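Extracellular solute-binding protein, family 3 (Methylophaga aminisulfidivorans MP, PDB 5SV6) is of unknown function but has a periplasmic binding protein-like architecture and is probably linked to the methanol dehydrogenase system. Local coordinates at residues I156-P161 with I183-R188; S53-Y58 with D88-F93; I131-K136 with S202-G207; P146-M151 with A209-I214. All blocks are in the same frame, centred on the assembly; numbering follows the deposited sequence.

Contact 1. Residues I156-P161 with I183-R188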
loop_
_atom_site.group_PDB
_atom_site.type_symbol
_atom_site.label_atom_id
_atom_site.label_comp_id
_atom_site.label_asym_id
_atom_site.label_seq_id
_atom_site.Cartn_x
_atom_site.Cartn_y
_atom_site.Cartn_z
ATOM N N ILE A 156 9.646 8.477 3.611
ATOM C CA ILE A 156 9.230 7.099 3.883
ATOM C C ILE A 156 8.136 6.991 4.949
ATOM O O ILE A 156 7.856 7.948 5.676
ATOM C CB ILE A 156 10.412 6.210 4.330
ATOM C CG1 ILE A 156 10.922 6.656 5.707
ATOM C CG2 ILE A 156 11.532 6.219 3.274
ATOM C CD1 ILE A 156 11.709 5.592 6.438
ATOM N N VAL A 157 7.535 5.810 5.037
ATOM C CA VAL A 157 6.534 5.528 6.058
ATOM C C VAL A 157 7.152 4.712 7.193
ATOM O O VAL A 157 7.703 3.633 6.966
ATOM C CB VAL A 157 5.333 4.760 5.460
ATOM C CG1 VAL A 157 4.288 4.460 6.535
ATOM C CG2 VAL A 157 4.713 5.546 4.315
ATOM N N PRO A 158 7.070 5.228 8.425
ATOM C CA PRO A 158 7.636 4.522 9.583
ATOM C C PRO A 158 6.967 3.166 9.785
ATOM O O PRO A 158 5.775 3.032 9.526
ATOM C CB PRO A 158 7.320 5.458 10.753
ATOM C CG PRO A 158 7.152 6.811 10.120
ATOM C CD PRO A 158 6.513 6.544 8.790
ATOM N N GLY A 159 7.736 2.173 10.219
ATOM C CA GLY A 159 7.210 0.834 10.426
ATOM C C GLY A 159 7.169 -0.020 9.173
ATOM O O GLY A 159 6.769 -1.193 9.225
ATOM N N SER A 160 7.568 0.563 8.043
ATOM C CA SER A 160 7.605 -0.166 6.780
ATOM C C SER A 160 9.025 -0.724 6.558
ATOM O O SER A 160 9.954 -0.340 7.269
ATOM C CB SER A 160 7.183 0.761 5.629
ATOM O OG SER A 160 8.130 1.795 5.432
ATOM N N PRO A 161 9.201 -1.626 5.571
ATOM C CA PRO A 161 10.562 -2.105 5.286
ATOM C C PRO A 161 11.519 -0.963 4.932
ATOM O O PRO A 161 12.728 -1.120 5.094
ATOM C CB PRO A 161 10.370 -3.025 4.075
ATOM C CG PRO A 161 8.934 -3.444 4.131
ATOM C CD PRO A 161 8.196 -2.273 4.707
ATOM N N ILE A 183 4.531 12.566 8.773
ATOM C CA ILE A 183 3.609 11.482 9.102
ATOM C C ILE A 183 2.800 11.845 10.344
ATOM O O ILE A 183 3.355 12.311 11.337
ATOM C CB ILE A 183 4.362 10.146 9.336
ATOM C CG1 ILE A 183 5.241 9.791 8.125
ATOM C CG2 ILE A 183 3.379 9.013 9.643
ATOM C CD1 ILE A 183 4.470 9.641 6.799
ATOM N N GLY A 184 1.489 11.637 10.286
ATOM C CA GLY A 184 0.632 11.947 11.417
ATOM C C GLY A 184 0.638 10.848 12.459
ATOM O O GLY A 184 0.754 9.661 12.125
ATOM N N PHE A 185 0.535 11.233 13.730
ATOM C CA PHE A 185 0.362 10.254 14.800
ATOM C C PHE A 185 -0.815 10.645 15.679
ATOM O O PHE A 185 -1.226 11.809 15.705
ATOM C CB PHE A 185 1.621 10.136 15.664
ATOM C CG PHE A 185 2.774 9.467 14.973
ATOM C CD1 PHE A 185 3.576 10.174 14.092
ATOM C CD2 PHE A 185 3.065 8.133 15.218
ATOM C CE1 PHE A 185 4.644 9.558 13.459
ATOM C CE2 PHE A 185 4.135 7.514 14.595
ATOM C CZ PHE A 185 4.921 8.226 13.713
ATOM N N LYS A 186 -1.342 9.669 16.411
ATOM C CA LYS A 186 -2.477 9.910 17.290
ATOM C C LYS A 186 -2.103 10.854 18.438
ATOM O O LYS A 186 -0.985 10.808 18.964
ATOM C CB LYS A 186 -3.023 8.591 17.830
ATOM C CG LYS A 186 -4.459 8.662 18.343
ATOM C CD LYS A 186 -4.943 7.272 18.768
ATOM C CE LYS A 186 -6.394 7.287 19.219
ATOM N NZ LYS A 186 -6.883 5.897 19.497
ATOM N N SER A 187 -3.047 11.718 18.797
ATOM C CA SER A 187 -2.909 12.617 19.940
ATOM C C SER A 187 -4.319 12.955 20.386
ATOM O O SER A 187 -5.289 12.521 19.749
ATOM C CB SER A 187 -2.172 13.897 19.546
ATOM O OG SER A 187 -2.975 14.722 18.712
ATOM N N ARG A 188 -4.450 13.731 21.458
ATOM C CA ARG A 188 -5.777 14.189 21.868
ATOM C C ARG A 188 -6.450 14.988 20.751
ATOM O O ARG A 188 -7.673 14.964 20.619
ATOM C CB ARG A 188 -5.720 15.030 23.147
ATOM C CG ARG A 188 -4.913 16.285 23.016
ATOM C CD ARG A 188 -5.025 17.150 24.253
ATOM N NE ARG A 188 -4.357 18.426 24.050
ATOM C CZ ARG A 188 -4.962 19.524 23.611
ATOM N NH1 ARG A 188 -6.260 19.496 23.333
ATOM N NH2 ARG A 188 -4.267 20.649 23.448
#

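Contact 2. Residues S53-Y58 with D88-F93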
loop_
_atom_site.group_PDB
_atom_site.type_symbol
_atom_site.label_atom_id
_atom_site.label_comp_id
_atom_site.label_asym_id
_atom_site.label_seq_id
_atom_site.Cartn_x
_atom_site.Cartn_y
_atom_site.Cartn_z
ATOM N N SER A 53 -13.254 5.367 4.784
ATOM C CA SER A 53 -13.948 6.470 4.135
ATOM C C SER A 53 -12.992 7.570 3.633
ATOM O O SER A 53 -13.409 8.473 2.922
ATOM C CB SER A 53 -15.026 7.037 5.057
ATOM O OG SER A 53 -14.438 7.657 6.183
ATOM N N ASP A 54 -11.713 7.485 3.984
ATOM C CA ASP A 54 -10.759 8.525 3.587
ATOM C C ASP A 54 -9.345 7.971 3.524
ATOM O O ASP A 54 -8.499 8.320 4.351
ATOM C CB ASP A 54 -10.800 9.710 4.563
ATOM C CG ASP A 54 -10.067 10.944 4.024
ATOM O OD1 ASP A 54 -9.996 11.106 2.786
ATOM O OD2 ASP A 54 -9.565 11.753 4.837
ATOM N N GLU A 55 -9.087 7.082 2.570
ATOM C CA GLU A 55 -7.734 6.542 2.436
ATOM C C GLU A 55 -7.367 6.312 0.969
ATOM O O GLU A 55 -7.143 5.187 0.539
ATOM C CB GLU A 55 -7.541 5.266 3.268
ATOM C CG GLU A 55 -6.114 4.716 3.200
ATOM C CD GLU A 55 -5.512 4.372 4.541
ATOM O OE1 GLU A 55 -6.046 4.811 5.585
ATOM O OE2 GLU A 55 -4.483 3.659 4.537
HETATM N N MSE A 56 -7.336 7.396 0.205
HETATM C CA MSE A 56 -6.922 7.328 -1.183
HETATM C C MSE A 56 -5.447 6.943 -1.212
HETATM O O MSE A 56 -4.704 7.264 -0.277
HETATM C CB MSE A 56 -7.174 8.676 -1.876
HETATM C CG MSE A 56 -8.644 8.989 -2.049
HETATM SE SE MSE A 56 -9.543 7.630 -3.125
HETATM C CE MSE A 56 -9.157 8.286 -4.925
ATOM N N PRO A 57 -5.011 6.252 -2.275
ATOM C CA PRO A 57 -5.815 5.934 -3.466
ATOM C C PRO A 57 -6.608 4.626 -3.340
ATOM O O PRO A 57 -7.273 4.239 -4.295
ATOM C CB PRO A 57 -4.757 5.819 -4.570
ATOM C CG PRO A 57 -3.549 5.246 -3.843
ATOM C CD PRO A 57 -3.608 5.810 -2.421
ATOM N N TYR A 58 -6.542 3.973 -2.182
ATOM C CA TYR A 58 -7.256 2.719 -1.980
ATOM C C TYR A 58 -8.766 2.879 -2.001
ATOM O O TYR A 58 -9.464 2.119 -2.674
ATOM C CB TYR A 58 -6.878 2.067 -0.640
ATOM C CG TYR A 58 -5.408 1.762 -0.429
ATOM C CD1 TYR A 58 -4.593 2.637 0.275
ATOM C CD2 TYR A 58 -4.850 0.581 -0.885
ATOM C CE1 TYR A 58 -3.264 2.351 0.503
ATOM C CE2 TYR A 58 -3.512 0.290 -0.668
ATOM C CZ TYR A 58 -2.728 1.180 0.021
ATOM O OH TYR A 58 -1.402 0.880 0.245
ATOM N N ASP A 88 -14.088 5.361 9.851
ATOM C CA ASP A 88 -13.506 6.690 9.898
ATOM C C ASP A 88 -12.044 6.614 10.279
ATOM O O ASP A 88 -11.341 7.620 10.284
ATOM C CB ASP A 88 -14.264 7.555 10.901
ATOM C CG ASP A 88 -15.730 7.634 10.586
ATOM O OD1 ASP A 88 -16.068 8.232 9.544
ATOM O OD2 ASP A 88 -16.540 7.091 11.367
ATOM N N LYS A 89 -11.597 5.414 10.622
ATOM C CA LYS A 89 -10.202 5.189 10.959
ATOM C C LYS A 89 -9.406 4.829 9.701
ATOM O O LYS A 89 -9.982 4.548 8.646
ATOM C CB LYS A 89 -10.072 4.075 12.002
ATOM C CG LYS A 89 -10.849 4.307 13.302
ATOM C CD LYS A 89 -10.067 5.161 14.286
ATOM C CE LYS A 89 -8.902 4.405 14.904
ATOM N NZ LYS A 89 -9.282 3.641 16.137
ATOM N N ALA A 90 -8.086 4.840 9.828
ATOM C CA ALA A 90 -7.196 4.466 8.741
ATOM C C ALA A 90 -7.468 3.016 8.356
ATOM O O ALA A 90 -7.915 2.237 9.190
ATOM C CB ALA A 90 -5.755 4.632 9.180
ATOM N N ALA A 91 -7.190 2.656 7.105
ATOM C CA ALA A 91 -7.471 1.303 6.612
ATOM C C ALA A 91 -6.730 0.212 7.389
ATOM O O ALA A 91 -7.188 -0.931 7.465
ATOM C CB ALA A 91 -7.166 1.195 5.106
ATOM N N ILE A 92 -5.594 0.558 7.979
ATOM C CA ILE A 92 -4.836 -0.419 8.759
ATOM C C ILE A 92 -5.650 -1.000 9.932
ATOM O O ILE A 92 -5.336 -2.086 10.426
ATOM C CB ILE A 92 -3.462 0.161 9.237
ATOM C CG1 ILE A 92 -2.515 -0.953 9.700
ATOM C CG2 ILE A 92 -3.656 1.214 10.325
ATOM C CD1 ILE A 92 -1.127 -0.455 10.105
ATOM N N PHE A 93 -6.712 -0.302 10.343
ATOM C CA PHE A 93 -7.602 -0.769 11.423
ATOM C C PHE A 93 -8.849 -1.541 10.972
ATOM O O PHE A 93 -9.673 -1.931 11.803
ATOM C CB PHE A 93 -8.073 0.411 12.283
ATOM C CG PHE A 93 -6.967 1.108 13.006
ATOM C CD1 PHE A 93 -6.603 2.401 12.662
ATOM C CD2 PHE A 93 -6.269 0.464 14.015
ATOM C CE1 PHE A 93 -5.571 3.046 13.318
ATOM C CE2 PHE A 93 -5.232 1.109 14.680
ATOM C CZ PHE A 93 -4.885 2.397 14.331
HETATM O O HOH W 1 -10.823 6.616 6.513
HETATM O O HOH W 2 -3.890 2.665 7.022
#

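Contact 3. Residues I131-K136 with S202-G207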
loop_
_atom_site.group_PDB
_atom_site.type_symbol
_atom_site.label_atom_id
_atom_site.label_comp_id
_atom_site.label_asym_id
_atom_site.label_seq_id
_atom_site.Cartn_x
_atom_site.Cartn_y
_atom_site.Cartn_z
ATOM N N ILE A 131 11.390 6.379 -5.601
ATOM C CA ILE A 131 10.747 7.380 -6.428
ATOM C C ILE A 131 11.586 8.654 -6.396
ATOM O O ILE A 131 11.777 9.243 -5.335
ATOM C CB ILE A 131 9.317 7.651 -5.927
ATOM C CG1 ILE A 131 8.449 6.401 -6.139
ATOM C CG2 ILE A 131 8.719 8.867 -6.639
ATOM C CD1 ILE A 131 7.135 6.385 -5.348
ATOM N N TYR A 132 12.087 9.071 -7.558
ATOM C CA TYR A 132 13.018 10.189 -7.646
ATOM C C TYR A 132 12.901 10.903 -8.999
ATOM O O TYR A 132 12.291 10.367 -9.926
ATOM C CB TYR A 132 14.457 9.704 -7.383
ATOM C CG TYR A 132 14.912 8.551 -8.243
ATOM C CD1 TYR A 132 14.662 7.244 -7.866
ATOM C CD2 TYR A 132 15.618 8.771 -9.421
ATOM C CE1 TYR A 132 15.082 6.177 -8.652
ATOM C CE2 TYR A 132 16.043 7.719 -10.212
ATOM C CZ TYR A 132 15.775 6.425 -9.822
ATOM O OH TYR A 132 16.200 5.370 -10.602
ATOM N N PRO A 133 13.463 12.124 -9.121
ATOM C CA PRO A 133 13.247 12.835 -10.387
ATOM C C PRO A 133 13.949 12.158 -11.552
ATOM O O PRO A 133 15.079 11.697 -11.405
ATOM C CB PRO A 133 13.867 14.218 -10.131
ATOM C CG PRO A 133 13.828 14.381 -8.652
ATOM C CD PRO A 133 14.119 12.988 -8.123
ATOM N N ALA A 134 13.270 12.073 -12.687
ATOM C CA ALA A 134 13.876 11.482 -13.865
ATOM C C ALA A 134 14.802 12.518 -14.479
ATOM O O ALA A 134 14.713 13.708 -14.148
ATOM C CB ALA A 134 12.809 11.055 -14.859
ATOM N N ASP A 135 15.697 12.065 -15.350
ATOM C CA ASP A 135 16.544 12.952 -16.145
ATOM C C ASP A 135 17.531 13.771 -15.308
ATOM O O ASP A 135 17.991 14.832 -15.741
ATOM C CB ASP A 135 15.685 13.886 -17.011
ATOM C CG ASP A 135 14.709 13.130 -17.896
ATOM O OD1 ASP A 135 15.156 12.228 -18.636
ATOM O OD2 ASP A 135 13.492 13.425 -17.837
ATOM N N LYS A 136 17.851 13.284 -14.112
ATOM C CA LYS A 136 18.849 13.942 -13.281
ATOM C C LYS A 136 20.102 13.087 -13.185
ATOM O O LYS A 136 20.978 13.348 -12.366
ATOM C CB LYS A 136 18.297 14.237 -11.888
ATOM C CG LYS A 136 17.055 15.104 -11.903
ATOM C CD LYS A 136 17.368 16.517 -12.383
ATOM C CE LYS A 136 16.098 17.345 -12.508
ATOM N NZ LYS A 136 15.301 16.943 -13.703
ATOM N N SER A 202 4.698 14.263 -3.446
ATOM C CA SER A 202 4.823 15.709 -3.614
ATOM C C SER A 202 6.150 16.261 -3.097
ATOM O O SER A 202 6.688 17.218 -3.650
ATOM C CB SER A 202 3.657 16.420 -2.932
ATOM O OG SER A 202 2.486 16.255 -3.709
ATOM N N GLU A 203 6.666 15.655 -2.030
ATOM C CA GLU A 203 7.952 16.054 -1.451
ATOM C C GLU A 203 9.105 15.832 -2.431
ATOM O O GLU A 203 10.073 16.592 -2.449
ATOM C CB GLU A 203 8.213 15.270 -0.168
ATOM C CG GLU A 203 7.322 15.672 0.985
ATOM C CD GLU A 203 7.627 17.069 1.477
ATOM O OE1 GLU A 203 8.718 17.274 2.045
ATOM O OE2 GLU A 203 6.784 17.967 1.281
ATOM N N VAL A 204 9.002 14.777 -3.229
ATOM C CA VAL A 204 9.994 14.513 -4.266
ATOM C C VAL A 204 9.852 15.529 -5.396
ATOM O O VAL A 204 10.834 16.115 -5.845
ATOM C CB VAL A 204 9.873 13.090 -4.835
ATOM C CG1 VAL A 204 10.934 12.855 -5.933
ATOM C CG2 VAL A 204 10.008 12.051 -3.717
ATOM N N VAL A 205 8.621 15.743 -5.842
ATOM C CA VAL A 205 8.348 16.744 -6.873
ATOM C C VAL A 205 8.890 18.119 -6.474
ATOM O O VAL A 205 9.464 18.833 -7.304
ATOM C CB VAL A 205 6.840 16.835 -7.172
ATOM C CG1 VAL A 205 6.522 18.056 -8.024
ATOM C CG2 VAL A 205 6.362 15.554 -7.834
ATOM N N SER A 206 8.733 18.466 -5.200
ATOM C CA SER A 206 9.167 19.766 -4.693
ATOM C C SER A 206 10.671 19.832 -4.447
ATOM O O SER A 206 11.240 20.919 -4.330
ATOM C CB SER A 206 8.431 20.112 -3.397
ATOM O OG SER A 206 8.999 19.435 -2.282
ATOM N N GLY A 207 11.316 18.672 -4.350
ATOM C CA GLY A 207 12.741 18.632 -4.102
ATOM C C GLY A 207 13.094 18.673 -2.627
ATOM O O GLY A 207 14.269 18.599 -2.263
#

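Contact 4. Residues P146-M151 with A209-I214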
loop_
_atom_site.group_PDB
_atom_site.type_symbol
_atom_site.label_atom_id
_atom_site.label_comp_id
_atom_site.label_asym_id
_atom_site.label_seq_id
_atom_site.Cartn_x
_atom_site.Cartn_y
_atom_site.Cartn_z
ATOM N N PRO A 146 25.217 3.350 -4.201
ATOM C CA PRO A 146 26.034 4.383 -3.561
ATOM C C PRO A 146 25.380 5.764 -3.603
ATOM O O PRO A 146 25.643 6.575 -2.716
ATOM C CB PRO A 146 27.325 4.363 -4.387
ATOM C CG PRO A 146 27.402 2.958 -4.909
ATOM C CD PRO A 146 25.971 2.603 -5.225
ATOM N N ALA A 147 24.534 6.019 -4.603
ATOM C CA ALA A 147 23.807 7.287 -4.690
ATOM C C ALA A 147 22.995 7.613 -3.432
ATOM O O ALA A 147 22.928 8.767 -3.017
ATOM C CB ALA A 147 22.906 7.307 -5.931
ATOM N N LEU A 148 22.374 6.599 -2.835
ATOM C CA LEU A 148 21.565 6.794 -1.632
ATOM C C LEU A 148 22.409 7.352 -0.478
ATOM O O LEU A 148 21.903 8.074 0.379
ATOM C CB LEU A 148 20.883 5.479 -1.217
ATOM C CG LEU A 148 19.879 4.869 -2.207
ATOM C CD1 LEU A 148 19.634 3.394 -1.891
ATOM C CD2 LEU A 148 18.558 5.641 -2.217
ATOM N N LYS A 149 23.701 7.022 -0.478
ATOM C CA LYS A 149 24.643 7.499 0.540
ATOM C C LYS A 149 24.889 9.009 0.491
ATOM O O LYS A 149 25.255 9.627 1.494
ATOM C CB LYS A 149 25.983 6.769 0.392
ATOM C CG LYS A 149 26.191 5.596 1.328
ATOM C CD LYS A 149 25.172 4.496 1.100
ATOM C CE LYS A 149 25.626 3.193 1.747
ATOM N NZ LYS A 149 26.202 3.459 3.096
ATOM N N ASP A 150 24.702 9.604 -0.679
ATOM C CA ASP A 150 24.893 11.035 -0.832
ATOM C C ASP A 150 23.622 11.827 -0.512
ATOM O O ASP A 150 23.622 13.054 -0.572
ATOM C CB ASP A 150 25.382 11.360 -2.249
ATOM C CG ASP A 150 26.637 10.574 -2.630
ATOM O OD1 ASP A 150 27.401 10.212 -1.712
ATOM O OD2 ASP A 150 26.862 10.320 -3.839
HETATM N N MSE A 151 22.539 11.128 -0.180
HETATM C CA MSE A 151 21.275 11.795 0.116
HETATM C C MSE A 151 21.038 11.899 1.623
HETATM O O MSE A 151 21.631 11.154 2.400
HETATM C CB MSE A 151 20.115 11.066 -0.554
HETATM C CG MSE A 151 20.225 11.004 -2.072
HETATM SE SE MSE A 151 18.822 9.886 -2.832
HETATM C CE MSE A 151 18.893 10.510 -4.683
ATOM N N ALA A 209 12.339 16.343 -0.601
ATOM C CA ALA A 209 12.883 15.010 -0.398
ATOM C C ALA A 209 13.853 14.701 -1.529
ATOM O O ALA A 209 13.563 14.975 -2.688
ATOM C CB ALA A 209 11.768 13.964 -0.346
ATOM N N ASP A 210 15.012 14.145 -1.197
ATOM C CA ASP A 210 15.909 13.639 -2.234
ATOM C C ASP A 210 15.261 12.473 -2.964
ATOM O O ASP A 210 15.496 12.254 -4.158
ATOM C CB ASP A 210 17.219 13.168 -1.603
ATOM C CG ASP A 210 18.009 14.302 -1.009
ATOM O OD1 ASP A 210 18.214 15.297 -1.729
ATOM O OD2 ASP A 210 18.411 14.201 0.168
ATOM N N ILE A 211 14.438 11.719 -2.236
ATOM C CA ILE A 211 13.886 10.470 -2.760
ATOM C C ILE A 211 12.787 9.961 -1.840
ATOM O O ILE A 211 12.747 10.310 -0.664
ATOM C CB ILE A 211 14.994 9.394 -2.872
ATOM C CG1 ILE A 211 14.556 8.225 -3.761
ATOM C CG2 ILE A 211 15.429 8.921 -1.483
ATOM C CD1 ILE A 211 15.682 7.248 -4.085
ATOM N N ALA A 212 11.877 9.160 -2.385
ATOM C CA ALA A 212 10.885 8.489 -1.562
ATOM C C ALA A 212 11.046 7.000 -1.753
ATOM O O ALA A 212 11.558 6.543 -2.779
ATOM C CB ALA A 212 9.461 8.923 -1.941
ATOM N N HIS A 213 10.634 6.239 -0.748
ATOM C CA HIS A 213 10.564 4.792 -0.883
ATOM C C HIS A 213 9.215 4.419 -0.305
ATOM O O HIS A 213 9.000 4.525 0.906
ATOM C CB HIS A 213 11.720 4.110 -0.149
ATOM C CG HIS A 213 11.817 2.639 -0.407
ATOM N ND1 HIS A 213 11.404 1.692 0.505
ATOM C CD2 HIS A 213 12.287 1.951 -1.475
ATOM C CE1 HIS A 213 11.626 0.484 0.017
ATOM N NE2 HIS A 213 12.152 0.613 -1.188
ATOM N N ILE A 214 8.302 4.022 -1.189
ATOM C CA ILE A 214 6.873 3.953 -0.881
ATOM C C ILE A 214 6.305 2.679 -1.471
ATOM O O ILE A 214 6.726 2.260 -2.546
ATOM C CB ILE A 214 6.094 5.132 -1.557
ATOM C CG1 ILE A 214 6.726 6.476 -1.224
ATOM C CG2 ILE A 214 4.614 5.144 -1.159
ATOM C CD1 ILE A 214 6.770 6.725 0.262
#

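Contact 1. Residues I156-P161 with I183-R188
I183 and P158 reach toward each other, the isoleucine's CG1 meeting the CD corner of the proline ring and closing a small apolar patch between two loops of an alpha/beta lobe of the periplasmic-binding-protein fold. P158 belongs to a type II beta turn, V157 to S160, which joins strand 154-156 to helix 161-168. A proline readily supplies the phi of the second turn position, and G159 accepts the positive phi of the third (84°), where a side chain would run into the preceding carbonyl oxygen. The turn is closed by S160 N bonding to V157 O at 3.3 Å, and S160 is then the N-cap of the helix.

At I183 the branched side chain uses both arms. CG1 lies anti to the carbonyl carbon (chi1 -55°), which brings it to 3.6 Å from P158 CD; CG2 approaches the same P158 CD at 4.1 Å. Beyond CG1, I183 CD1 lies 3.9 Å from I156 O, a van der Waals contact that continues the patch toward the strand. G184 then carries the chain on to F185, whose ring reaches back: its CZ comes within 4.5 Å of P158 CG, a loose and oblique approach. M180 of helix 172-180 lies against both P158 and F185. Farther along, the chain turns away and is held by its own loop, where S187 O accepts a hydrogen bond from Q191 NE2.

Contact 2. Residues S53-Y58 with D88-F93
E55 lays its carboxylate over the methyl group of A91, with CD 3.6 Å from A91 CB. The chain leaves with CG anti to the backbone N (chi1 -177°) and bends at chi2, which turns the acid across the opposite loop. There OE1 accepts a nearly straight bond from A91 N (2.9 Å, 169°), although the N-H arrives from above the carboxylate plane, 61° out of it. The second oxygen, OE2, accepts a hydrogen bond from water 2 at 2.7 Å, and that water in turn accepts from I92 N. One buried acid thus serves two successive amides, A91 N directly and I92 N through the water, and the small alanines let it come so close to the backbone. With an alanine in place of E55, A91 N would probably lose its acceptor and water 2 one of its two holds. Nearer the strand ends, water 1 links K89 O to D54 N, the latter bond weak, while S53 OG turns to S87 O. Y195 packs on both E55 and A90. Strands 47-52 and 82-87 are parallel neighbours, and these two segments follow their C-terminal ends, the edge of an alpha/beta lobe that in periplasmic binding proteins commonly faces the interlobe cleft.

Contact 3. Residues I131-K136 with S202-G207
A chi1 of 180° sets V204 CG1 anti to its own backbone N and CG2 anti to the carbonyl carbon, and the two methyls spread over the backbone of I131 to P133. CG1 touches Y132 CA at 3.8 Å and P133 CD at 3.9 Å; CG2 rests 3.7 Å from I131 O. The proline ring and the valine cross obliquely, and much of what V204 meets is main chain. A beta-branched residue suits the place because its short, broad end can lie flat against the strand backbone. Strand 131-133 and helix segment 202-206 run nearly parallel, their axes 8.0 Å apart at closest and 20° different in direction. Soon afterwards the helix stops. G207 N bonds to V204 O at 3.0 Å, and G207 takes a positive phi of 87° that only a residue without a side chain accepts easily here, as one would be jammed against the preceding carbonyl oxygen. The CB of Y132 points away from the helix, and its side chain packs on V233 of strand 230-234. Strand 118-133 lies between strands 211-215 and 230-234 in the sheet; helix 197-206 packs on it through V204, which also touches A212, while I131 reaches A219 and V223 of helix 216-224.

Contact 4. Residues P146-M151 with A209-I214
L148 and I211 cross at about a right angle, and so do M151 and I211; by contrast M151 and D210 run past each other in opposite directions. Together they seat the short, weakly bonded helix 146-149 and its C-terminal turn against strand 211-215, in the sheet of an alpha/beta lobe of the periplasmic-binding-protein fold. L148 CD2 touches I211 CD1 at 3.8 Å, while the other branch of the isoleucine, CG2, meets the SE of M151, here a selenomethionine, at 3.8 Å. With chi1 at -164°, I211 has CG1 anti to the backbone N and CG2 between N and the carbonyl carbon, so that its two arms serve different partners. I140 lies against L148, M151 and I211 alike, and F130 of strand 118-133 packs on both L148 and I211, which makes large apolar residues fitting at these positions. At the polar end, D210 CB lies 3.7 Å from M151 CG, and OD2 is 3.6 Å from M151 CB. That oxygen is not left to hydrocarbon alone: it accepts from the backbone N atoms of S152 and K153, gripping the chain just past the helix. A leucine in place of D210 would probably leave these two amides without their carboxylate acceptor and free the turn at M151 to shift. The long unbranched chain of M151, extended beyond CG, meanwhile slides along D210 until CE stands 3.9 Å from D210 O.

Overall arrangement
Contacts 3 and 4 are buried and share elements: strands 118-133 and 211-215 are neighbours in one sheet, joined by a probable hydrogen bond from I131 N to A212 O, and helix 197-206 leads into strand 211-215. Contact 3 sets one valine against strand backbone, whereas contact 4 interlocks larger apolar side chains with an aspartate at its margin. Contact 1, partly buried, joins loops of the same lobe and reaches contact 4 where I156 packs on H213. Contact 2 lies far from contacts 3 and 4, its centre about 26 and 28 Å from theirs, but about 14 Å from that of contact 1, which it does not touch. There a glutamate, backbone amides and waters replace hydrocarbon, as befits strand-end loops.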